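PDB 4WXA: EKC/KEOPS complex subunit PCC1 from Saccharomyces cerevisiae, which helps form the threonylcarbamoyl modification on an adenosine of tRNAs that read codons beginning with adenine, as the dimerization module of the EKC/KEOPS complex. Local coordinates for the interface of chains A and B. Numbering follows the deposited sequence. Chains: chain A, EKC/KEOPS complex subunit PCC1; chain B, EKC/KEOPS complex subunit GON7.

Contact 1: the interface of chains A and B. Residues chain A 17, 74, 77-78, 81; chain B 70-71, 74.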
# COMPACT_ATOMS: atom_id res chain seq x y z
N ILE A 17 10.88 2.49 4.66
CA ILE A 17 10.66 3.30 5.84
C ILE A 17 11.93 3.38 6.71
O ILE A 17 12.27 2.43 7.37
CB ILE A 17 9.51 2.72 6.66
CG1 ILE A 17 8.21 2.80 5.84
CG2 ILE A 17 9.26 3.45 7.96
CD1 ILE A 17 7.50 1.48 5.95
N ILE A 74 -0.16 0.46 6.27
CA ILE A 74 0.42 1.72 6.66
C ILE A 74 -0.12 2.18 8.01
O ILE A 74 0.61 2.76 8.81
CB ILE A 74 0.24 2.78 5.60
CG1 ILE A 74 1.10 2.41 4.39
CG2 ILE A 74 0.65 4.14 6.13
CD1 ILE A 74 1.03 3.41 3.22
N ILE A 77 1.84 0.39 10.70
CA ILE A 77 3.19 0.87 10.76
C ILE A 77 3.25 2.18 11.54
O ILE A 77 4.10 2.36 12.43
CB ILE A 77 3.76 1.07 9.38
CG1 ILE A 77 3.93 -0.28 8.67
CG2 ILE A 77 5.08 1.78 9.49
CD1 ILE A 77 4.27 -0.10 7.16
N LYS A 78 2.31 3.08 11.28
CA LYS A 78 2.22 4.32 12.05
C LYS A 78 2.06 4.06 13.51
O LYS A 78 2.59 4.81 14.31
CB LYS A 78 1.08 5.20 11.59
CG LYS A 78 1.34 5.80 10.21
CD LYS A 78 0.34 6.86 9.73
CE LYS A 78 -1.10 6.39 9.62
NZ LYS A 78 -1.93 7.57 9.21
N VAL A 81 5.33 3.16 14.88
CA VAL A 81 6.15 4.42 14.99
C VAL A 81 5.76 5.30 16.17
O VAL A 81 6.62 5.82 16.87
CB VAL A 81 6.12 5.24 13.68
CG1 VAL A 81 6.82 6.57 13.81
CG2 VAL A 81 6.79 4.45 12.57
N LEU B 70 8.49 11.40 11.23
CA LEU B 70 8.39 10.19 10.40
C LEU B 70 6.95 9.80 10.22
O LEU B 70 6.53 9.53 9.10
CB LEU B 70 9.15 9.02 11.03
CG LEU B 70 9.02 7.64 10.33
CD1 LEU B 70 9.33 7.75 8.85
CD2 LEU B 70 9.93 6.62 10.96
N ARG B 71 6.20 9.83 11.31
CA ARG B 71 4.80 9.43 11.30
C ARG B 71 3.92 10.40 10.47
O ARG B 71 2.98 9.95 9.82
CB ARG B 71 4.27 9.33 12.73
CG ARG B 71 2.81 8.89 12.86
CD ARG B 71 2.47 8.34 14.24
NE ARG B 71 2.21 9.39 15.24
N LEU B 74 4.54 9.63 6.92
CA LEU B 74 3.88 8.42 6.46
C LEU B 74 2.43 8.70 6.21
O LEU B 74 1.82 8.07 5.38
CB LEU B 74 3.94 7.32 7.49
CG LEU B 74 5.26 6.60 7.63
CD1 LEU B 74 5.16 5.62 8.80
CD2 LEU B 74 5.61 5.92 6.32
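B:Leu74, on helix 66-94 of GON7, pushes its forked end into the angle between helix 63-88 and strand 11-18 of PCC1, forming an apolar patch of the Gon7-Pcc1 interface. Its side chain starts beside the backbone N (chi1 -76°) and runs on extended, which carries both methyls to chain A. One branch, CD1, meets the CG2 methyl of A:Ile77 at 3.9 Å, the two side chains crossing nearly at a right angle. The other branch, CD2, turns towards the strand and lies 4.1 Å from CG1 of A:Ile17, again with the side chains roughly perpendicular. On the side towards helix 63-88, B:Leu74 is flanked by the aliphatic stem of A:Lys78. The two side chains slide past each other in opposite directions, with CG of A:Lys78 4.1 Å from CB of B:Leu74. CD of A:Lys78 lies 4.1 Å from the backbone O of B:Arg71, and the chain bends beyond it (chi3 -59°). A turn further along the PCC1 helix, A:Val81 divides its methyls between two neighbours. CG2 meets the CD2 methyl of B:Leu70, the side chains again crosswise, whereas CG1 lies 3.9 Å from CB of B:Arg71, whose stem runs antiparallel to the valine. The modelled part of that incomplete arginine runs out nearly extended as far as CD, which lies 3.5 Å from the backbone carbonyl O of A:Lys78.

Contact 2: the interface of chains A and B. Residues chain A 63, 67, 70-71; chain B 81-82, 85-86, 89.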
# COMPACT_ATOMS: atom_id res chain seq x y z
N ASP A 63 -5.85 -2.31 -8.80
CA ASP A 63 -5.65 -1.12 -8.01
C ASP A 63 -6.61 -1.03 -6.84
O ASP A 63 -6.30 -0.41 -5.82
CB ASP A 63 -5.75 0.14 -8.89
CG ASP A 63 -4.50 0.37 -9.74
OD1 ASP A 63 -3.42 -0.04 -9.34
OD2 ASP A 63 -4.55 0.97 -10.82
N ARG A 67 -5.36 -0.65 -3.04
CA ARG A 67 -5.64 0.56 -2.24
C ARG A 67 -6.08 0.14 -0.84
O ARG A 67 -5.56 0.66 0.17
CB ARG A 67 -6.70 1.45 -2.89
CG ARG A 67 -7.01 2.75 -2.14
CD ARG A 67 -8.32 3.44 -2.61
N VAL A 70 -2.88 -1.61 1.13
CA VAL A 70 -1.78 -0.71 1.49
C VAL A 70 -2.12 0.26 2.58
O VAL A 70 -1.35 0.38 3.51
CB VAL A 70 -1.28 0.03 0.29
CG1 VAL A 70 -0.18 1.00 0.68
CG2 VAL A 70 -0.73 -0.98 -0.67
N SER A 71 -3.25 0.93 2.49
CA SER A 71 -3.64 1.88 3.52
C SER A 71 -3.69 1.24 4.90
O SER A 71 -3.24 1.84 5.90
CB SER A 71 -5.01 2.45 3.25
OG SER A 71 -5.18 3.59 4.07
N ILE B 81 -0.69 7.91 -2.03
CA ILE B 81 -0.95 6.60 -2.60
C ILE B 81 -2.45 6.45 -2.84
O ILE B 81 -2.87 6.02 -3.90
CB ILE B 81 -0.42 5.50 -1.68
CG1 ILE B 81 1.11 5.47 -1.73
CG2 ILE B 81 -0.83 4.10 -2.08
CD1 ILE B 81 1.78 4.88 -0.50
N ASN B 82 -3.25 6.84 -1.85
CA ASN B 82 -4.69 6.69 -1.93
C ASN B 82 -5.22 7.60 -3.04
O ASN B 82 -5.99 7.18 -3.90
CB ASN B 82 -5.35 6.97 -0.57
CG ASN B 82 -5.48 5.71 0.33
OD1 ASN B 82 -5.59 4.57 -0.14
ND2 ASN B 82 -5.47 5.92 1.63
N LEU B 85 -4.24 6.03 -6.50
CA LEU B 85 -4.87 4.78 -6.87
C LEU B 85 -6.33 5.06 -7.19
O LEU B 85 -6.89 4.50 -8.14
CB LEU B 85 -4.73 3.73 -5.77
CG LEU B 85 -3.31 3.17 -5.57
CD1 LEU B 85 -3.20 2.30 -4.32
CD2 LEU B 85 -2.90 2.35 -6.78
N THR B 86 -6.93 5.94 -6.41
CA THR B 86 -8.31 6.31 -6.64
C THR B 86 -8.46 6.89 -8.06
O THR B 86 -9.30 6.44 -8.83
CB THR B 86 -8.80 7.26 -5.55
OG1 THR B 86 -8.71 6.58 -4.30
CG2 THR B 86 -10.27 7.67 -5.79
N MET B 89 -8.46 4.29 -10.62
CA MET B 89 -9.76 3.61 -10.71
C MET B 89 -10.78 4.52 -11.45
O MET B 89 -11.46 4.08 -12.36
CB MET B 89 -10.29 3.24 -9.34
CG MET B 89 -9.74 1.95 -8.77
SD MET B 89 -10.13 1.86 -7.00
CE MET B 89 -8.88 2.94 -6.33
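A:Arg67 of PCC1, a CTAG/PCC1-family protein, lies along helix 66-94 of its Gon7-family partner, where two long helices pack antiparallel. Its side chain is modelled as far as CD. CG stands anti to the backbone N (chi1 -178°), and the extended stem runs outward over GON7. At the root of the stem, the CD1 methyl of B:Leu85 packs 3.7 Å from CA of A:Arg67. Further out, CD lies 3.6 Å from the hydroxyl OG1 of B:Thr86 and 3.8 Å from CE, the terminal methyl of B:Met89, each side chain meeting the arginine at a slant. B:Asn82 crosses the same stem at about a right angle, its amide placed between A:Arg67 and A:Ser71. Its ND2 gives a weak hydrogen bond to the hydroxyl OG of A:Ser71, long at 3.4 Å but nearly straight (163° at the hydrogen). Were B:Asn82 an alanine, the A:Ser71 hydroxyl would probably lose this weak donor and a gap would be likely to open beside the arginine stem. The second methyl of B:Leu85, CD2, points to the first turn of helix 63-88 and lies 3.5 Å from the carboxylate OD1 of A:Asp63. Because A:Asp63 is the first residue of helix 63-88, the helix dipole would probably favour a negative charge on its carboxylate. On the inner side, CG1 of A:Val70 and CG2 of B:Ile81 meet loosely at 4.2 Å, the two branched side chains set crosswise. In the second shell, the OG1 of B:Thr86 that faces the arginine stem is itself held by its own helix. It donates to the backbone O of B:Asn82, one turn earlier, over 2.8 Å, with the donor 38° above the carbonyl plane.

Contact 1 and contact 2 lie about 17 Å apart, measured between the centres of their C-alpha atoms, along the same pair of helices, 63-88 of PCC1 and 66-94 of GON7. The later part of the PCC1 helix meets the early part of the GON7 helix in contact 1, and the reverse holds in contact 2, as expected for antiparallel packing. Strand 11-18 of PCC1 takes part in contact 1 as well. Contact 1 is mainly apolar, whereas contact 2 mixes polar and apolar groups; together they probably fix the register of GON7 on PCC1 within KEOPS.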